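PDB 5MDN: DNA polymerase from Pyrobaculum calidifontis, which probably catalyses template-directed DNA synthesis, extending a DNA chain with deoxyribonucleoside triphosphates and releasing diphosphate. Local coordinates for residues 32-37 with 146-151; 142-147 with 253-258; 164-169 with 225-230. All coordinates share one frame; numbering follows the deposited sequence.

Interaction 1: residues 32-37 with 146-151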
loop_
_atom_site.group_PDB
_atom_site.type_symbol
_atom_site.label_atom_id
_atom_site.label_comp_id
_atom_site.label_asym_id
_atom_site.label_seq_id
_atom_site.Cartn_x
_atom_site.Cartn_y
_atom_site.Cartn_z
ATOM N N VAL A 32 7.501 1.614 28.070
ATOM C CA VAL A 32 6.186 2.126 27.704
ATOM C C VAL A 32 5.957 3.442 28.438
ATOM O O VAL A 32 6.152 3.526 29.657
ATOM C CB VAL A 32 5.064 1.112 28.015
ATOM C CG1 VAL A 32 5.192 0.571 29.433
ATOM C CG2 VAL A 32 3.696 1.741 27.794
ATOM N N LEU A 33 5.557 4.471 27.694
ATOM C CA LEU A 33 5.264 5.786 28.242
ATOM C C LEU A 33 3.756 5.980 28.286
ATOM O O LEU A 33 3.043 5.586 27.359
ATOM C CB LEU A 33 5.921 6.894 27.414
ATOM C CG LEU A 33 7.336 7.323 27.813
ATOM C CD1 LEU A 33 8.312 6.159 27.783
ATOM C CD2 LEU A 33 7.818 8.453 26.915
ATOM N N VAL A 34 3.274 6.595 29.364
ATOM C CA VAL A 34 1.844 6.700 29.615
ATOM C C VAL A 34 1.466 8.142 29.928
ATOM O O VAL A 34 2.247 8.905 30.506
ATOM C CB VAL A 34 1.423 5.743 30.757
ATOM C CG1 VAL A 34 1.677 6.361 32.127
ATOM C CG2 VAL A 34 -0.010 5.330 30.593
ATOM N N ASP A 35 0.259 8.522 29.505
ATOM C CA ASP A 35 -0.296 9.844 29.782
ATOM C C ASP A 35 -1.778 9.694 30.087
ATOM O O ASP A 35 -2.539 9.205 29.246
ATOM C CB ASP A 35 -0.093 10.801 28.603
ATOM C CG ASP A 35 -0.233 12.261 29.003
ATOM O OD1 ASP A 35 -0.892 12.545 30.027
ATOM O OD2 ASP A 35 0.316 13.127 28.290
ATOM N N ARG A 36 -2.184 10.114 31.283
ATOM C CA ARG A 36 -3.580 10.057 31.691
ATOM C C ARG A 36 -4.297 11.397 31.575
ATOM O O ARG A 36 -5.527 11.435 31.691
ATOM C CB ARG A 36 -3.678 9.550 33.134
ATOM C CG ARG A 36 -2.941 8.243 33.367
ATOM C CD ARG A 36 -3.163 7.710 34.775
ATOM N NE ARG A 36 -2.426 6.469 35.003
ATOM C CZ ARG A 36 -1.131 6.408 35.300
ATOM N NH1 ARG A 36 -0.417 7.521 35.407
ATOM N NH2 ARG A 36 -0.547 5.232 35.485
ATOM N N ARG A 37 -3.565 12.490 31.362
ATOM C CA ARG A 37 -4.145 13.824 31.427
ATOM C C ARG A 37 -4.757 14.298 30.113
ATOM O O ARG A 37 -5.589 15.214 30.136
ATOM C CB ARG A 37 -3.084 14.815 31.918
ATOM C CG ARG A 37 -2.760 14.590 33.389
ATOM C CD ARG A 37 -1.820 15.619 33.990
ATOM N NE ARG A 37 -1.645 15.360 35.418
ATOM C CZ ARG A 37 -0.687 14.592 35.929
ATOM N NH1 ARG A 37 0.198 14.012 35.130
ATOM N NH2 ARG A 37 -0.613 14.404 37.240
ATOM N N LEU A 146 7.308 1.081 33.089
ATOM C CA LEU A 146 6.330 2.121 32.810
ATOM C C LEU A 146 6.875 3.488 33.205
ATOM O O LEU A 146 7.646 3.619 34.158
ATOM C CB LEU A 146 5.021 1.842 33.552
ATOM C CG LEU A 146 3.849 2.806 33.352
ATOM C CD1 LEU A 146 3.409 2.828 31.896
ATOM C CD2 LEU A 146 2.686 2.434 34.263
ATOM N N TYR A 147 6.461 4.508 32.458
ATOM C CA TYR A 147 6.894 5.881 32.681
ATOM C C TYR A 147 5.703 6.812 32.530
ATOM O O TYR A 147 4.970 6.725 31.540
ATOM C CB TYR A 147 7.989 6.296 31.688
ATOM C CG TYR A 147 9.375 5.766 31.984
ATOM C CD1 TYR A 147 9.706 4.443 31.720
ATOM C CD2 TYR A 147 10.359 6.597 32.505
ATOM C CE1 TYR A 147 10.974 3.960 31.981
ATOM C CE2 TYR A 147 11.629 6.123 32.770
ATOM C CZ TYR A 147 11.932 4.804 32.506
ATOM O OH TYR A 147 13.196 4.328 32.767
ATOM N N GLU A 148 5.504 7.693 33.508
ATOM C CA GLU A 148 4.508 8.749 33.394
ATOM C C GLU A 148 5.143 9.933 32.682
ATOM O O GLU A 148 6.135 10.488 33.162
ATOM C CB GLU A 148 3.995 9.189 34.764
ATOM C CG GLU A 148 2.882 8.348 35.354
ATOM C CD GLU A 148 2.344 8.943 36.645
ATOM O OE1 GLU A 148 3.077 9.722 37.292
ATOM O OE2 GLU A 148 1.186 8.643 37.004
ATOM N N VAL A 149 4.568 10.329 31.553
ATOM C CA VAL A 149 5.121 11.439 30.786
ATOM C C VAL A 149 4.749 12.743 31.478
ATOM O O VAL A 149 3.607 12.929 31.920
ATOM C CB VAL A 149 4.638 11.404 29.324
ATOM C CG1 VAL A 149 4.855 10.023 28.729
ATOM C CG2 VAL A 149 3.187 11.815 29.198
ATOM N N VAL A 150 5.729 13.622 31.638
ATOM C CA VAL A 150 5.462 14.966 32.137
ATOM C C VAL A 150 5.231 15.938 30.991
ATOM O O VAL A 150 4.227 16.654 30.961
ATOM C CB VAL A 150 6.613 15.430 33.054
ATOM C CG1 VAL A 150 6.288 16.781 33.669
ATOM C CG2 VAL A 150 6.880 14.393 34.133
ATOM N N GLU A 151 6.152 15.982 30.031
ATOM C CA GLU A 151 6.011 16.873 28.890
ATOM C C GLU A 151 6.848 16.337 27.738
ATOM O O GLU A 151 7.987 15.906 27.938
ATOM C CB GLU A 151 6.436 18.302 29.249
ATOM C CG GLU A 151 6.158 19.319 28.161
ATOM C CD GLU A 151 6.588 20.716 28.549
ATOM O OE1 GLU A 151 7.556 20.845 29.328
ATOM O OE2 GLU A 151 5.952 21.684 28.086
#

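Interaction 2: residues 142-147 with 253-258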
loop_
_atom_site.group_PDB
_atom_site.type_symbol
_atom_site.label_atom_id
_atom_site.label_comp_id
_atom_site.label_asym_id
_atom_site.label_seq_id
_atom_site.Cartn_x
_atom_site.Cartn_y
_atom_site.Cartn_z
ATOM N N GLY A 142 3.233 -4.817 33.474
ATOM C CA GLY A 142 3.567 -6.152 33.045
ATOM C C GLY A 142 5.062 -6.367 33.167
ATOM O O GLY A 142 5.664 -6.106 34.213
ATOM N N PRO A 143 5.698 -6.837 32.089
ATOM C CA PRO A 143 7.162 -6.967 32.103
ATOM C C PRO A 143 7.897 -5.682 31.761
ATOM O O PRO A 143 9.103 -5.594 32.028
ATOM C CB PRO A 143 7.425 -8.049 31.048
ATOM C CG PRO A 143 6.297 -7.894 30.083
ATOM C CD PRO A 143 5.101 -7.389 30.859
ATOM N N LEU A 144 7.217 -4.690 31.180
ATOM C CA LEU A 144 7.821 -3.476 30.639
ATOM C C LEU A 144 7.909 -2.392 31.709
ATOM O O LEU A 144 6.974 -2.218 32.496
ATOM C CB LEU A 144 7.012 -2.949 29.457
ATOM C CG LEU A 144 6.762 -3.905 28.292
ATOM C CD1 LEU A 144 5.673 -3.354 27.384
ATOM C CD2 LEU A 144 8.046 -4.137 27.516
ATOM N N PRO A 145 9.025 -1.669 31.760
ATOM C CA PRO A 145 9.093 -0.480 32.621
ATOM C C PRO A 145 8.108 0.582 32.153
ATOM O O PRO A 145 8.075 0.947 30.976
ATOM C CB PRO A 145 10.545 -0.012 32.468
ATOM C CG PRO A 145 11.296 -1.203 31.964
ATOM C CD PRO A 145 10.321 -1.989 31.139
ATOM N N LEU A 146 7.308 1.081 33.089
ATOM C CA LEU A 146 6.330 2.121 32.810
ATOM C C LEU A 146 6.875 3.488 33.205
ATOM O O LEU A 146 7.646 3.619 34.158
ATOM C CB LEU A 146 5.021 1.842 33.552
ATOM C CG LEU A 146 3.849 2.806 33.352
ATOM C CD1 LEU A 146 3.409 2.828 31.896
ATOM C CD2 LEU A 146 2.686 2.434 34.263
ATOM N N TYR A 147 6.461 4.508 32.458
ATOM C CA TYR A 147 6.894 5.881 32.681
ATOM C C TYR A 147 5.703 6.812 32.530
ATOM O O TYR A 147 4.970 6.725 31.540
ATOM C CB TYR A 147 7.989 6.296 31.688
ATOM C CG TYR A 147 9.375 5.766 31.984
ATOM C CD1 TYR A 147 9.706 4.443 31.720
ATOM C CD2 TYR A 147 10.359 6.597 32.505
ATOM C CE1 TYR A 147 10.974 3.960 31.981
ATOM C CE2 TYR A 147 11.629 6.123 32.770
ATOM C CZ TYR A 147 11.932 4.804 32.506
ATOM O OH TYR A 147 13.196 4.328 32.767
ATOM N N VAL A 253 0.482 -13.136 21.697
ATOM C CA VAL A 253 1.770 -12.806 21.101
ATOM C C VAL A 253 2.237 -11.383 21.400
ATOM O O VAL A 253 3.434 -11.102 21.240
ATOM C CB VAL A 253 1.761 -13.050 19.577
ATOM C CG1 VAL A 253 1.591 -14.530 19.280
ATOM C CG2 VAL A 253 0.666 -12.235 18.916
ATOM N N ASP A 254 1.354 -10.478 21.822
ATOM C CA ASP A 254 1.785 -9.106 22.043
ATOM C C ASP A 254 2.535 -8.983 23.372
ATOM O O ASP A 254 2.653 -9.938 24.145
ATOM C CB ASP A 254 0.590 -8.150 21.937
ATOM C CG ASP A 254 -0.368 -8.217 23.125
ATOM O OD1 ASP A 254 0.024 -8.573 24.256
ATOM O OD2 ASP A 254 -1.553 -7.880 22.920
ATOM N N ARG A 255 3.057 -7.785 23.641
ATOM C CA ARG A 255 3.942 -7.579 24.783
ATOM C C ARG A 255 3.220 -7.509 26.124
ATOM O O ARG A 255 3.892 -7.479 27.160
ATOM C CB ARG A 255 4.812 -6.335 24.577
ATOM C CG ARG A 255 5.928 -6.567 23.570
ATOM C CD ARG A 255 7.141 -5.694 23.869
ATOM N NE ARG A 255 8.274 -6.015 23.001
ATOM C CZ ARG A 255 8.792 -5.211 22.078
ATOM N NH1 ARG A 255 8.284 -4.004 21.875
ATOM N NH2 ARG A 255 9.830 -5.618 21.357
ATOM N N LEU A 256 1.890 -7.468 26.143
ATOM C CA LEU A 256 1.133 -7.530 27.390
ATOM C C LEU A 256 0.294 -8.802 27.447
ATOM O O LEU A 256 -0.828 -8.810 27.961
ATOM C CB LEU A 256 0.256 -6.293 27.581
ATOM C CG LEU A 256 0.921 -4.920 27.745
ATOM C CD1 LEU A 256 2.058 -4.979 28.759
ATOM C CD2 LEU A 256 1.401 -4.344 26.415
ATOM N N GLY A 257 0.858 -9.899 26.946
ATOM C CA GLY A 257 0.186 -11.189 26.975
ATOM C C GLY A 257 -1.161 -11.224 26.294
ATOM O O GLY A 257 -2.010 -12.042 26.662
ATOM N N GLY A 258 -1.384 -10.361 25.304
ATOM C CA GLY A 258 -2.658 -10.260 24.631
ATOM C C GLY A 258 -2.612 -10.828 23.219
ATOM O O GLY A 258 -1.556 -11.143 22.673
#

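Interaction 3: residues 164-169 with 225-230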
loop_
_atom_site.group_PDB
_atom_site.type_symbol
_atom_site.label_atom_id
_atom_site.label_comp_id
_atom_site.label_asym_id
_atom_site.label_seq_id
_atom_site.Cartn_x
_atom_site.Cartn_y
_atom_site.Cartn_z
ATOM N N ARG A 164 14.601 -6.028 16.726
ATOM C CA ARG A 164 14.457 -7.472 16.601
ATOM C C ARG A 164 13.298 -7.749 15.649
ATOM O O ARG A 164 12.135 -7.496 15.983
ATOM C CB ARG A 164 14.230 -8.113 17.969
ATOM C CG ARG A 164 15.427 -8.006 18.903
ATOM C CD ARG A 164 15.298 -8.953 20.088
ATOM N NE ARG A 164 14.310 -8.499 21.065
ATOM C CZ ARG A 164 14.544 -7.576 21.994
ATOM N NH1 ARG A 164 15.735 -6.999 22.080
ATOM N NH2 ARG A 164 13.584 -7.227 22.838
ATOM N N VAL A 165 13.617 -8.267 14.465
ATOM C CA VAL A 165 12.644 -8.501 13.407
ATOM C C VAL A 165 12.364 -9.993 13.318
ATOM O O VAL A 165 13.284 -10.817 13.400
ATOM C CB VAL A 165 13.148 -7.949 12.060
ATOM C CG1 VAL A 165 12.079 -8.075 10.992
ATOM C CG2 VAL A 165 13.591 -6.500 12.212
ATOM N N LEU A 166 11.089 -10.338 13.151
ATOM C CA LEU A 166 10.654 -11.722 13.013
ATOM C C LEU A 166 9.790 -11.846 11.767
ATOM O O LEU A 166 8.737 -11.206 11.672
ATOM C CB LEU A 166 9.873 -12.181 14.247
ATOM C CG LEU A 166 9.314 -13.603 14.171
ATOM C CD1 LEU A 166 10.326 -14.605 14.696
ATOM C CD2 LEU A 166 7.992 -13.716 14.915
ATOM N N ALA A 167 10.237 -12.663 10.819
ATOM C CA ALA A 167 9.433 -13.051 9.670
ATOM C C ALA A 167 8.750 -14.382 9.957
ATOM O O ALA A 167 9.311 -15.256 10.624
ATOM C CB ALA A 167 10.293 -13.158 8.409
ATOM N N PHE A 168 7.529 -14.533 9.450
ATOM C CA PHE A 168 6.798 -15.775 9.649
ATOM C C PHE A 168 5.934 -16.064 8.430
ATOM O O PHE A 168 5.431 -15.150 7.769
ATOM C CB PHE A 168 5.945 -15.726 10.925
ATOM C CG PHE A 168 4.607 -15.062 10.746
ATOM C CD1 PHE A 168 4.502 -13.683 10.669
ATOM C CD2 PHE A 168 3.450 -15.821 10.674
ATOM C CE1 PHE A 168 3.267 -13.074 10.512
ATOM C CE2 PHE A 168 2.213 -15.218 10.518
ATOM C CZ PHE A 168 2.122 -13.844 10.437
ATOM N N ASP A 169 5.779 -17.354 8.142
ATOM C CA ASP A 169 4.960 -17.835 7.041
ATOM C C ASP A 169 4.195 -19.062 7.515
ATOM O O ASP A 169 4.670 -19.807 8.377
ATOM C CB ASP A 169 5.818 -18.172 5.812
ATOM C CG ASP A 169 4.991 -18.386 4.564
ATOM O OD1 ASP A 169 4.416 -17.403 4.050
ATOM O OD2 ASP A 169 4.916 -19.541 4.096
ATOM N N ASP A 225 10.426 -6.772 17.865
ATOM C CA ASP A 225 9.872 -5.428 17.774
ATOM C C ASP A 225 9.007 -5.254 16.532
ATOM O O ASP A 225 8.003 -4.534 16.570
ATOM C CB ASP A 225 11.000 -4.393 17.774
ATOM C CG ASP A 225 11.900 -4.513 18.988
ATOM O OD1 ASP A 225 11.394 -4.374 20.122
ATOM O OD2 ASP A 225 13.117 -4.741 18.810
ATOM N N VAL A 226 9.389 -5.895 15.430
ATOM C CA VAL A 226 8.619 -5.892 14.193
ATOM C C VAL A 226 8.306 -7.334 13.814
ATOM O O VAL A 226 9.176 -8.210 13.890
ATOM C CB VAL A 226 9.376 -5.181 13.051
ATOM C CG1 VAL A 226 8.451 -4.947 11.867
ATOM C CG2 VAL A 226 9.966 -3.867 13.543
ATOM N N ILE A 227 7.061 -7.578 13.410
ATOM C CA ILE A 227 6.645 -8.861 12.856
ATOM C C ILE A 227 6.260 -8.632 11.402
ATOM O O ILE A 227 5.320 -7.881 11.112
ATOM C CB ILE A 227 5.483 -9.477 13.649
ATOM C CG1 ILE A 227 5.958 -9.923 15.032
ATOM C CG2 ILE A 227 4.878 -10.648 12.888
ATOM C CD1 ILE A 227 4.846 -10.433 15.928
ATOM N N VAL A 228 6.981 -9.276 10.487
ATOM C CA VAL A 228 6.768 -9.109 9.055
ATOM C C VAL A 228 6.205 -10.397 8.477
ATOM O O VAL A 228 6.610 -11.499 8.865
ATOM C CB VAL A 228 8.066 -8.710 8.325
ATOM C CG1 VAL A 228 8.165 -7.197 8.206
ATOM C CG2 VAL A 228 9.275 -9.272 9.055
ATOM N N GLY A 229 5.259 -10.251 7.552
ATOM C CA GLY A 229 4.727 -11.366 6.796
ATOM C C GLY A 229 4.324 -10.880 5.423
ATOM O O GLY A 229 4.354 -9.682 5.130
ATOM N N TYR A 230 3.942 -11.827 4.574
ATOM C CA TYR A 230 3.433 -11.519 3.245
ATOM C C TYR A 230 1.957 -11.888 3.202
ATOM O O TYR A 230 1.603 -13.064 3.341
ATOM C CB TYR A 230 4.217 -12.255 2.160
ATOM C CG TYR A 230 4.069 -11.619 0.797
ATOM C CD1 TYR A 230 3.023 -11.969 -0.047
ATOM C CD2 TYR A 230 4.968 -10.654 0.362
ATOM C CE1 TYR A 230 2.882 -11.379 -1.291
ATOM C CE2 TYR A 230 4.836 -10.061 -0.880
ATOM C CZ TYR A 230 3.791 -10.428 -1.702
ATOM O OH TYR A 230 3.653 -9.841 -2.938
#

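Interaction 1: residues 32-37 with 146-151
Val32, Leu33 and Val34 lie in parallel register with Leu146, Tyr147 and Glu148, and three backbone bonds fix the pairing. Tyr147 N donates to Val32 O, Val34 N to Tyr147 O, and Val149 N to Val34 O, the last at 2.9 Å and almost straight at 176°. Packing is closest around Val149, whose two methyls do separate work. Val149 CG1, anti to the carbonyl carbon, meets Leu33 CB at 3.6 Å. Val149 CG2, in the crowded position between backbone N and carbonyl carbon, rests 3.3 Å from Asp35 OD2. That oxygen also bonds to the hydroxyl of Tyr119, while Asp35 OD1 accepts from Arg37 N (3.0 Å) from above the carboxylate plane, closing an Asx turn where the strand ends. An alanine at Asp35 would probably loosen this strand end, because the Asx turn and the bond to Tyr119 would be lost and only CB would remain against Val149 CG2. On the face of Val32 and Val34, opposite that of Leu33 and Tyr147, Leu146 CD1 lies 3.8 Å from Val32 CG1 and also touches Val34 CB. Further along that face the contact becomes looser and partly exposed: the extended side chains of Arg36 and Glu148 cross at about a right angle. Their salt bridge, Arg36 NH1 to Glu148 OE2 at 2.5 Å, has OE2 near the guanidinium plane but is weak as a hydrogen bond, with 116° at the hydrogen and the flat groups turned 67° apart. Each charge has a second partner, Glu18 for Arg36 and Arg136 for Glu148. Such a parallel pair, flanked by antiparallel neighbours 17-24 and 131-141, belongs to the interior of the polymerase's five-stranded mixed sheet, which also contains strand 5-12 with the magnesium ligand Asp7.

Interaction 2: residues 142-147 with 253-258
Not one hydrogen bond crosses this contact, although the loop that forms half of it is rich in internal ones. The meeting is mostly apolar and loose, carried by Pro143 and Leu144 against Arg255 and Leu256. Leu144 has CG anti to its carbonyl carbon; Leu144 CD1 sits between Leu256 CD1 and Arg255 CB, 4.2 Å from each, while Leu144 CD2 meets Arg255 CD at 4.1 Å. Both partners cross Leu144 at about a right angle, so its methyls meet the Leu256 methyl and the Arg255 methylenes without the chains running alongside. Pro143 adds CG, 3.8 Å from Arg255 O. The loop side is shaped by a type I beta turn from Asp254 to Gly257 combined with an Asx turn, in which Asp254 OD1 accepts from Leu256 N at 2.9 Å and also from Gly258 N. Both donors approach from above the carboxylate plane, and together they hold the turn that presents Arg255 and Leu256 to the strand. Gly142 has a positive phi of 64°, and a side chain there would run into Pro143 CD and crowd Leu256 CD1. Phe22 of strand 17-24 touches both Leu144 and Leu256, joining this exonuclease-domain loop to the mixed sheet of strand 144-155. Beyond its CD the extended Arg255 leaves the strand behind, its guanidinium forming salt bridges with Asp225 and Asp223.

Interaction 3: residues 164-169 with 225-230
Arg164 lies just before the parallel strand pair, and its side chain can be followed outward along Asp225. Arg164 CB lies 3.6 Å from Asp225 OD2, and CG stays beside the same oxygen at 4.0 Å. The chain then bends at chi3 (-74°), bringing NE to a weak hydrogen bond with Phe222 O and NH2 to a salt bridge with Asp223. One guanidinium face is turned to Asp225, but Arg164 NH2 remains 4.5 Å from Asp225 OD1, which sits off the guanidinium plane where no donor is directed, so only charge attraction acts there. The true bond to Asp225 comes from the backbone: Arg164 N donates to Asp225 OD2 at 2.9 Å and 174°, using the anti lone pair. Arg164 O in turn accepts from both Asp225 N and Val226 N. Pairing continues with Leu166 N to Val226 O, Val228 N to Leu166 O and Phe168 N to Val228 O. Val165 CG1 packs on Val228 CG2 at 3.6 Å on one face; on the other, Phe168 CE1 approaches Ile227 CG2 obliquely at 3.8 Å, while the ring also meets Trp237 and Phe215. These are central strands of an RNase H-like exonuclease sheet, and 165-172 carries Asp169, which binds the second magnesium in a structure of this protein, though that ion is not bound to this chain here. With Arg164 N, Arg30 and Arg255 all gripping its carboxylate, buried Asp225 is probably ionised, so that charge and backbone bonds together would help to fix the start of a strand pair leading to the metal-binding end.

Interactions 1 and 2 share Leu146 and Tyr147 on strand 144-155; their centres lie 15 Å apart, and Val32 N probably bonds to Pro145 O between them. Interaction 1 belongs to the N-terminal mixed sheet, interaction 3 to the separate exonuclease sheet, with centres 28 Å apart and no direct touch. Interaction 2 bridges that gap: its loop at 253-258 follows helix 232-247 in the exonuclease domain, and Arg255 NH2 meets Asp225 OD1 of interaction 3. Along the chain interaction 1 closes before interaction 3 opens, whereas interaction 2 spans both strands of interaction 3. The strand 144-155 is thus tied to the nuclease core through space as well as through sequence.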